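Local coordinates for polyprenyl synthetase (Nonlabens dokdonensis, PDB 6KD7), which probably acts as a magnesium-dependent prenyltransferase, a geranylgeranyl pyrophosphate synthase that lengthens isoprenoid diphosphate chains, at residues Y28-Y33 with I104-A109; D79-A84 with T93-W98; G180-G185 with K189-I194. One frame throughout, in Å; residues are numbered along the deposited sequence.

All three contacts lie in the largely helical fold of the FPP/GGPP synthase family. Contacts 1 and 2 are neighbours, their centres about 12 Å apart; helices 25-35 and 100-116 meet in contact 1, and contact 2, whose residues fall between those helices in sequence, joins the end of helix 58-82 to helix 94-97. Trp98 and Ile81 of contact 2 touch Pro30 and Ile104 of contact 1, and both contacts reach the second subunit. Contact 3 comes later in the chain, between helices 158-183 and 188-215, its centre about 31 Å from that of contact 1 and about 35 Å from that of contact 2. It packs a separate part of the fold, across the chain's centre from contact 2.

Contact 1 (Y28-Y33 with I104-A109); sequences YDPVHY and ILTGDA
Thr106 puts its methyl group onto the Pro30 ring and the neighbouring Val31 side chain, closing helix 100-116 against helix 25-35 in the largely helical fold of the FPP/GGPP synthases. This is buried apolar packing from a single projecting residue, which meets two consecutive residues of the facing helix. The methyl carbon CG2 of Thr106 lies 3.6 Å from Val31 CG2 and 3.8 Å from Pro30 CB. The proline side chain stands at about a right angle to that of the threonine, whereas the valine meets it at a slant.

The rotation of Thr106 separates its two branches: with CG2 opposite the backbone N, the methyl is presented to Val31, and the hydroxyl stays on the same side as that N (chi1 -67°). The hydroxyl has work of its own, since OG1 hydrogen-bonds to the carbonyl oxygen of Leu27, one turn earlier on helix 25-35, and makes a weaker bond to Thr102 O within its own helix. The same threonine thus joins the helices by a methyl contact and a polar one.

Pro30 also kinks helix 25-35. Its ring nitrogen carries no hydrogen, and Val31 N lacks the usual bond to the residue four back, Leu27, bonding instead three back, to Tyr28 O at 2.8 Å. His32 N shares that acceptor at 3.3 Å, and Tyr28 O is therefore gripped by two amides.

Around these three residues, Leu105 and Ala109 continue the seam against Leu27, and Val31 rests on Met110. The subunit interface is close: Tyr28 OH hydrogen-bonds to Glu142 of the second subunit. On the polar flank of the threonine, Pro30 CG passes 3.9 Å from Thr106 OG1.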
# COMPACT_ATOMS: atom_id res chain seq x y z
N TYR A 28 21.93 -5.43 21.47
CA TYR A 28 22.36 -4.54 22.59
C TYR A 28 22.66 -3.12 22.10
O TYR A 28 22.47 -2.19 22.92
CB TYR A 28 23.54 -5.15 23.36
CG TYR A 28 23.19 -6.41 24.12
CD1 TYR A 28 22.32 -6.37 25.20
CD2 TYR A 28 23.75 -7.63 23.79
CE1 TYR A 28 22.01 -7.51 25.94
CE2 TYR A 28 23.44 -8.78 24.51
CZ TYR A 28 22.60 -8.71 25.61
OH TYR A 28 22.29 -9.85 26.28
N ASP A 29 22.99 -2.90 20.83
CA ASP A 29 23.25 -1.50 20.34
C ASP A 29 22.08 -0.59 20.67
O ASP A 29 22.27 0.48 21.22
CB ASP A 29 23.45 -1.41 18.82
CG ASP A 29 24.81 -1.85 18.33
OD1 ASP A 29 25.71 -2.12 19.19
OD2 ASP A 29 24.95 -1.93 17.08
N PRO A 30 20.81 -1.01 20.44
CA PRO A 30 19.68 -0.18 20.79
C PRO A 30 19.53 0.06 22.29
O PRO A 30 18.90 1.04 22.67
CB PRO A 30 18.46 -0.90 20.20
CG PRO A 30 19.02 -1.91 19.26
CD PRO A 30 20.37 -2.28 19.85
N VAL A 31 20.08 -0.80 23.14
CA VAL A 31 19.97 -0.54 24.60
C VAL A 31 20.85 0.68 24.92
O VAL A 31 20.38 1.59 25.62
CB VAL A 31 20.42 -1.75 25.43
CG1 VAL A 31 20.40 -1.41 26.92
CG2 VAL A 31 19.59 -2.98 25.11
N HIS A 32 22.09 0.69 24.46
CA HIS A 32 23.02 1.83 24.69
C HIS A 32 22.43 3.13 24.08
O HIS A 32 22.45 4.19 24.74
CB HIS A 32 24.40 1.49 24.16
CG HIS A 32 24.99 0.32 24.89
ND1 HIS A 32 25.25 -0.90 24.26
CD2 HIS A 32 25.26 0.13 26.19
CE1 HIS A 32 25.70 -1.75 25.15
NE2 HIS A 32 25.71 -1.15 26.32
N TYR A 33 21.83 3.01 22.89
CA TYR A 33 21.20 4.14 22.20
C TYR A 33 20.10 4.73 23.06
O TYR A 33 20.10 5.93 23.31
CB TYR A 33 20.70 3.70 20.83
CG TYR A 33 19.99 4.78 20.04
CD1 TYR A 33 20.70 5.65 19.23
CD2 TYR A 33 18.62 4.88 20.06
CE1 TYR A 33 20.06 6.61 18.47
CE2 TYR A 33 17.96 5.81 19.28
CZ TYR A 33 18.68 6.69 18.47
OH TYR A 33 18.00 7.61 17.72
N ILE A 104 10.98 -4.80 19.46
CA ILE A 104 10.22 -5.79 20.27
C ILE A 104 11.26 -6.58 21.09
O ILE A 104 11.22 -6.56 22.30
CB ILE A 104 9.35 -6.70 19.40
CG1 ILE A 104 8.19 -5.90 18.79
CG2 ILE A 104 8.87 -7.89 20.23
CD1 ILE A 104 7.41 -6.69 17.74
N LEU A 105 12.25 -7.14 20.42
CA LEU A 105 13.21 -8.08 21.03
C LEU A 105 14.13 -7.33 21.99
O LEU A 105 14.36 -7.85 23.10
CB LEU A 105 14.01 -8.74 19.92
CG LEU A 105 15.01 -9.77 20.42
CD1 LEU A 105 14.26 -10.92 21.10
CD2 LEU A 105 15.82 -10.29 19.26
N THR A 106 14.68 -6.17 21.59
CA THR A 106 15.57 -5.40 22.49
C THR A 106 14.78 -4.99 23.72
O THR A 106 15.35 -4.99 24.83
CB THR A 106 16.22 -4.22 21.77
OG1 THR A 106 17.08 -4.86 20.83
CG2 THR A 106 17.01 -3.34 22.69
N GLY A 107 13.53 -4.59 23.58
CA GLY A 107 12.78 -4.19 24.78
C GLY A 107 12.63 -5.37 25.74
O GLY A 107 12.71 -5.20 26.99
N ASP A 108 12.35 -6.56 25.19
CA ASP A 108 12.25 -7.81 25.98
C ASP A 108 13.57 -8.01 26.74
O ASP A 108 13.51 -8.24 27.94
CB ASP A 108 11.92 -9.00 25.10
CG ASP A 108 10.53 -9.01 24.47
OD1 ASP A 108 9.66 -8.16 24.89
OD2 ASP A 108 10.33 -9.90 23.54
N ALA A 109 14.72 -7.88 26.07
CA ALA A 109 16.05 -8.09 26.66
C ALA A 109 16.25 -7.05 27.79
O ALA A 109 16.75 -7.44 28.86
CB ALA A 109 17.14 -8.04 25.65

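Contact 2 (D79-A84 with T93-W98); sequences DDIMDA and TVHKKW
Ile81 presents its CA to one face of the His95 imidazole, 4.0 Å from the ring centroid and 16° from the ring normal, a CH-pi contact displaced toward the rim. Through it the last turn of helix 58-82 meets the short helix 94-97. The two side chains run past one another in opposite senses, which brings Ile81 CG1 to 3.8 Å from His95 CB. The ring can lie back on helix 58-82 because CG of His95 falls between its own backbone N and carbonyl carbon (chi1 58°), a placement that is sterically tight in a helix.

Asp80, the second acidic residue of the DDxxD sequence Asp79 to Asp83 characteristic of this family, turns its carboxylate toward the start of helix 94-97. Its OD2 lies 3.5 Å from Thr93 CG2, and it accepts a 2.7 Å bond from a water that in turn accepts from Val94 N at 3.0 Å. This bridge satisfies a first-turn amide of the helix. The other oxygen, OD1, forms a salt bridge with Arg88, a residue of the pyrophosphate pocket, so Asp80 probably helps to position that arginine. The side chain is about 6 Å from a bound magnesium ion.

Thr93 is the N-cap of helix 94-97, and its hydroxyl hydrogen-bonds to Ala85 O in the connection that follows helix 58-82. Between the two segments runs the small antiparallel hairpin of strands 87-88 and 91-92. Beyond them, Val94 and Trp98 pack on helix 25-35, and Ile81 leans on Val100 and Ile104 of helix 100-116.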
# COMPACT_ATOMS: atom_id res chain seq x y z
N ASP A 79 6.42 1.27 23.88
CA ASP A 79 5.39 2.32 23.73
C ASP A 79 5.59 3.09 22.43
O ASP A 79 4.61 3.35 21.76
CB ASP A 79 5.36 3.27 24.91
CG ASP A 79 4.15 4.17 24.79
OD1 ASP A 79 3.04 3.66 24.98
OD2 ASP A 79 4.32 5.32 24.43
N ASP A 80 6.83 3.44 22.11
CA ASP A 80 7.14 4.16 20.85
C ASP A 80 6.68 3.30 19.66
O ASP A 80 6.18 3.86 18.70
CB ASP A 80 8.63 4.48 20.75
CG ASP A 80 9.13 5.64 21.60
OD1 ASP A 80 8.31 6.49 22.03
OD2 ASP A 80 10.39 5.67 21.81
N ILE A 81 6.86 1.99 19.70
CA ILE A 81 6.36 1.09 18.63
C ILE A 81 4.83 1.18 18.62
O ILE A 81 4.27 1.53 17.61
CB ILE A 81 6.80 -0.37 18.81
CG1 ILE A 81 8.30 -0.56 18.75
CG2 ILE A 81 6.11 -1.27 17.80
CD1 ILE A 81 8.73 -1.93 19.27
N MET A 82 4.19 0.90 19.74
CA MET A 82 2.71 0.83 19.77
C MET A 82 2.07 2.18 19.42
O MET A 82 0.97 2.19 18.91
CB MET A 82 2.22 0.29 21.11
CG MET A 82 2.84 -1.06 21.41
SD MET A 82 2.18 -1.85 22.86
CE MET A 82 2.99 -0.90 24.14
N ASP A 83 2.75 3.28 19.72
CA ASP A 83 2.19 4.63 19.45
C ASP A 83 2.69 5.15 18.10
O ASP A 83 2.31 6.25 17.75
CB ASP A 83 2.48 5.58 20.61
CG ASP A 83 1.62 6.83 20.58
OD1 ASP A 83 0.41 6.70 20.68
OD2 ASP A 83 2.18 7.92 20.46
N ALA A 84 3.51 4.38 17.39
CA ALA A 84 4.07 4.81 16.09
C ALA A 84 4.79 6.16 16.25
O ALA A 84 4.52 7.06 15.47
CB ALA A 84 3.02 4.82 15.01
N THR A 93 13.37 7.12 17.03
CA THR A 93 12.99 5.99 17.91
C THR A 93 13.74 4.74 17.45
O THR A 93 14.13 4.66 16.28
CB THR A 93 11.48 5.87 17.92
OG1 THR A 93 11.08 5.77 16.56
CG2 THR A 93 10.87 7.05 18.63
N VAL A 94 13.87 3.77 18.35
CA VAL A 94 14.59 2.52 18.08
C VAL A 94 13.97 1.84 16.87
O VAL A 94 14.74 1.37 16.05
CB VAL A 94 14.60 1.62 19.33
CG1 VAL A 94 15.03 0.21 18.98
CG2 VAL A 94 15.51 2.21 20.42
N HIS A 95 12.63 1.76 16.77
CA HIS A 95 12.02 0.98 15.66
C HIS A 95 12.19 1.68 14.31
O HIS A 95 12.03 1.01 13.28
CB HIS A 95 10.58 0.66 15.97
CG HIS A 95 9.74 1.85 16.21
ND1 HIS A 95 8.89 2.34 15.22
CD2 HIS A 95 9.66 2.68 17.26
CE1 HIS A 95 8.26 3.39 15.68
NE2 HIS A 95 8.70 3.62 16.96
N LYS A 96 12.42 3.00 14.33
CA LYS A 96 12.68 3.79 13.11
C LYS A 96 14.15 3.68 12.71
O LYS A 96 14.41 3.48 11.54
CB LYS A 96 12.27 5.24 13.35
CG LYS A 96 10.78 5.48 13.28
CD LYS A 96 10.16 4.68 12.18
CE LYS A 96 9.00 5.38 11.52
NZ LYS A 96 8.57 4.65 10.31
N LYS A 97 15.07 3.80 13.67
CA LYS A 97 16.52 3.70 13.41
C LYS A 97 16.87 2.27 12.98
O LYS A 97 17.67 2.11 12.07
CB LYS A 97 17.31 4.11 14.65
CG LYS A 97 18.81 3.97 14.52
CD LYS A 97 19.55 4.68 15.61
CE LYS A 97 21.03 4.42 15.56
NZ LYS A 97 21.62 4.97 14.33
N TRP A 98 16.28 1.29 13.64
CA TRP A 98 16.51 -0.13 13.29
C TRP A 98 15.24 -0.62 12.60
O TRP A 98 15.03 -0.27 11.46
CB TRP A 98 16.84 -0.95 14.54
CG TRP A 98 18.26 -0.79 14.99
CD1 TRP A 98 19.34 -1.50 14.56
CD2 TRP A 98 18.76 0.15 15.95
NE1 TRP A 98 20.47 -1.07 15.19
CE2 TRP A 98 20.15 -0.05 16.04
CE3 TRP A 98 18.18 1.15 16.73
CZ2 TRP A 98 20.96 0.70 16.89
CZ3 TRP A 98 18.98 1.90 17.56
CH2 TRP A 98 20.35 1.67 17.64
O HOH W 1 12.27 3.95 20.85

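Contact 3 (G180-G185 with K189-I194); sequences GAIIAG and KEQELI
Segments 180-185 and 189-194 run in roughly opposite senses, their nearest CA atoms, those of Ala181 and Gln191, 5.8 Å apart. Gly185, the first residue to leave helical angles, has a positive phi (87°) in a Schellman motif. The arrangement is a helical hairpin, two consecutive helices joined by a short loop, within the largely helical prenyltransferase fold.

The small Ala181 allows this approach: its CB lies 4.2 Å from Gln191 CG and 4.0 Å from Ile194 CG2, residues almost a turn apart on the facing helix. Gln191 then reaches past the alanine. Its CG points opposite the carbonyl carbon (chi1 -81°), and the chain continues fully extended, carrying the amide to the flank of Ile182. There the amide carbon CD comes to 3.5 Å from Ile182 CG1, the two side chains crossing at an oblique angle. The interaction is van der Waals packing of a flat polar group against an aliphatic branch.

With an alanine in place of Gln191 there is no amide to lay on Ile182 CG1, and a gap is likely to open there between the helices.

Ile182 turns also to helix 123-150, where it meets Gln128, Leu129 and Val132, and Gln191 touches Gln128 as well. Ile194 packs on Ser50, Met53 and Tyr54 of helix 42-54, while Glu190 OE2 hydrogen-bonds to Tyr54 OH and Ser306 N. The helical hairpin is thus packed against helix 123-150 through Ile182 and Gln191 and against helix 42-54 through Ile194, with Ile183 resting on helix 58-82.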
# COMPACT_ATOMS: atom_id res chain seq x y z
N GLY A 180 14.25 2.18 47.34
CA GLY A 180 15.38 2.79 48.09
C GLY A 180 15.20 2.51 49.56
O GLY A 180 16.17 2.11 50.20
N ALA A 181 13.97 2.62 50.03
CA ALA A 181 13.53 2.31 51.39
C ALA A 181 13.84 0.83 51.70
O ALA A 181 14.41 0.53 52.77
CB ALA A 181 12.09 2.68 51.55
N ILE A 182 13.58 -0.08 50.77
CA ILE A 182 13.87 -1.53 50.97
C ILE A 182 15.37 -1.67 51.14
O ILE A 182 15.80 -2.45 51.97
CB ILE A 182 13.38 -2.38 49.78
CG1 ILE A 182 11.86 -2.50 49.77
CG2 ILE A 182 14.07 -3.74 49.75
CD1 ILE A 182 11.35 -2.99 48.44
N ILE A 183 16.16 -0.98 50.33
CA ILE A 183 17.63 -1.14 50.43
C ILE A 183 18.15 -0.61 51.78
O ILE A 183 19.20 -1.07 52.21
CB ILE A 183 18.30 -0.55 49.18
CG1 ILE A 183 17.96 -1.43 47.98
CG2 ILE A 183 19.80 -0.42 49.38
CD1 ILE A 183 18.13 -0.77 46.65
N ALA A 184 17.46 0.35 52.38
CA ALA A 184 17.87 0.97 53.66
C ALA A 184 17.39 0.10 54.83
O ALA A 184 17.61 0.49 55.97
CB ALA A 184 17.29 2.37 53.78
N GLY A 185 16.59 -0.93 54.56
CA GLY A 185 16.14 -1.91 55.56
C GLY A 185 14.89 -1.43 56.25
O GLY A 185 14.49 -1.98 57.28
N LYS A 189 5.51 -0.83 56.70
CA LYS A 189 4.63 0.34 56.96
C LYS A 189 5.31 1.60 56.44
O LYS A 189 4.62 2.40 55.80
CB LYS A 189 4.41 0.44 58.47
CG LYS A 189 3.22 1.27 58.92
CD LYS A 189 3.12 1.36 60.43
CE LYS A 189 1.81 1.93 60.92
NZ LYS A 189 1.90 2.39 62.33
N GLU A 190 6.60 1.75 56.68
CA GLU A 190 7.35 2.94 56.21
C GLU A 190 7.47 2.89 54.69
O GLU A 190 7.22 3.89 54.05
CB GLU A 190 8.72 3.03 56.89
CG GLU A 190 9.44 4.34 56.66
CD GLU A 190 8.72 5.61 57.09
OE1 GLU A 190 7.80 5.53 57.88
OE2 GLU A 190 9.11 6.66 56.61
N GLN A 191 7.74 1.71 54.15
CA GLN A 191 7.89 1.56 52.68
C GLN A 191 6.61 2.03 52.00
O GLN A 191 6.70 2.78 51.08
CB GLN A 191 8.05 0.08 52.37
CG GLN A 191 9.44 -0.46 52.58
CD GLN A 191 9.50 -1.92 52.23
OE1 GLN A 191 8.81 -2.38 51.33
NE2 GLN A 191 10.31 -2.65 52.95
N GLU A 192 5.47 1.63 52.53
CA GLU A 192 4.18 2.05 51.95
C GLU A 192 4.00 3.56 52.09
O GLU A 192 3.31 4.12 51.26
CB GLU A 192 3.06 1.15 52.46
CG GLU A 192 3.35 -0.32 52.20
CD GLU A 192 2.18 -1.27 52.35
OE1 GLU A 192 2.23 -2.34 51.74
OE2 GLU A 192 1.24 -0.94 53.07
N LEU A 193 4.57 4.19 53.12
CA LEU A 193 4.31 5.63 53.29
C LEU A 193 5.09 6.33 52.17
O LEU A 193 4.55 7.27 51.56
CB LEU A 193 4.72 6.12 54.69
CG LEU A 193 3.75 5.77 55.83
CD1 LEU A 193 4.28 6.34 57.15
CD2 LEU A 193 2.35 6.31 55.61
N ILE A 194 6.34 5.96 51.94
CA ILE A 194 7.10 6.64 50.85
C ILE A 194 6.46 6.31 49.49
O ILE A 194 6.41 7.19 48.65
CB ILE A 194 8.62 6.46 50.94
CG1 ILE A 194 9.33 7.62 50.23
CG2 ILE A 194 9.05 5.10 50.44
CD1 ILE A 194 10.82 7.64 50.42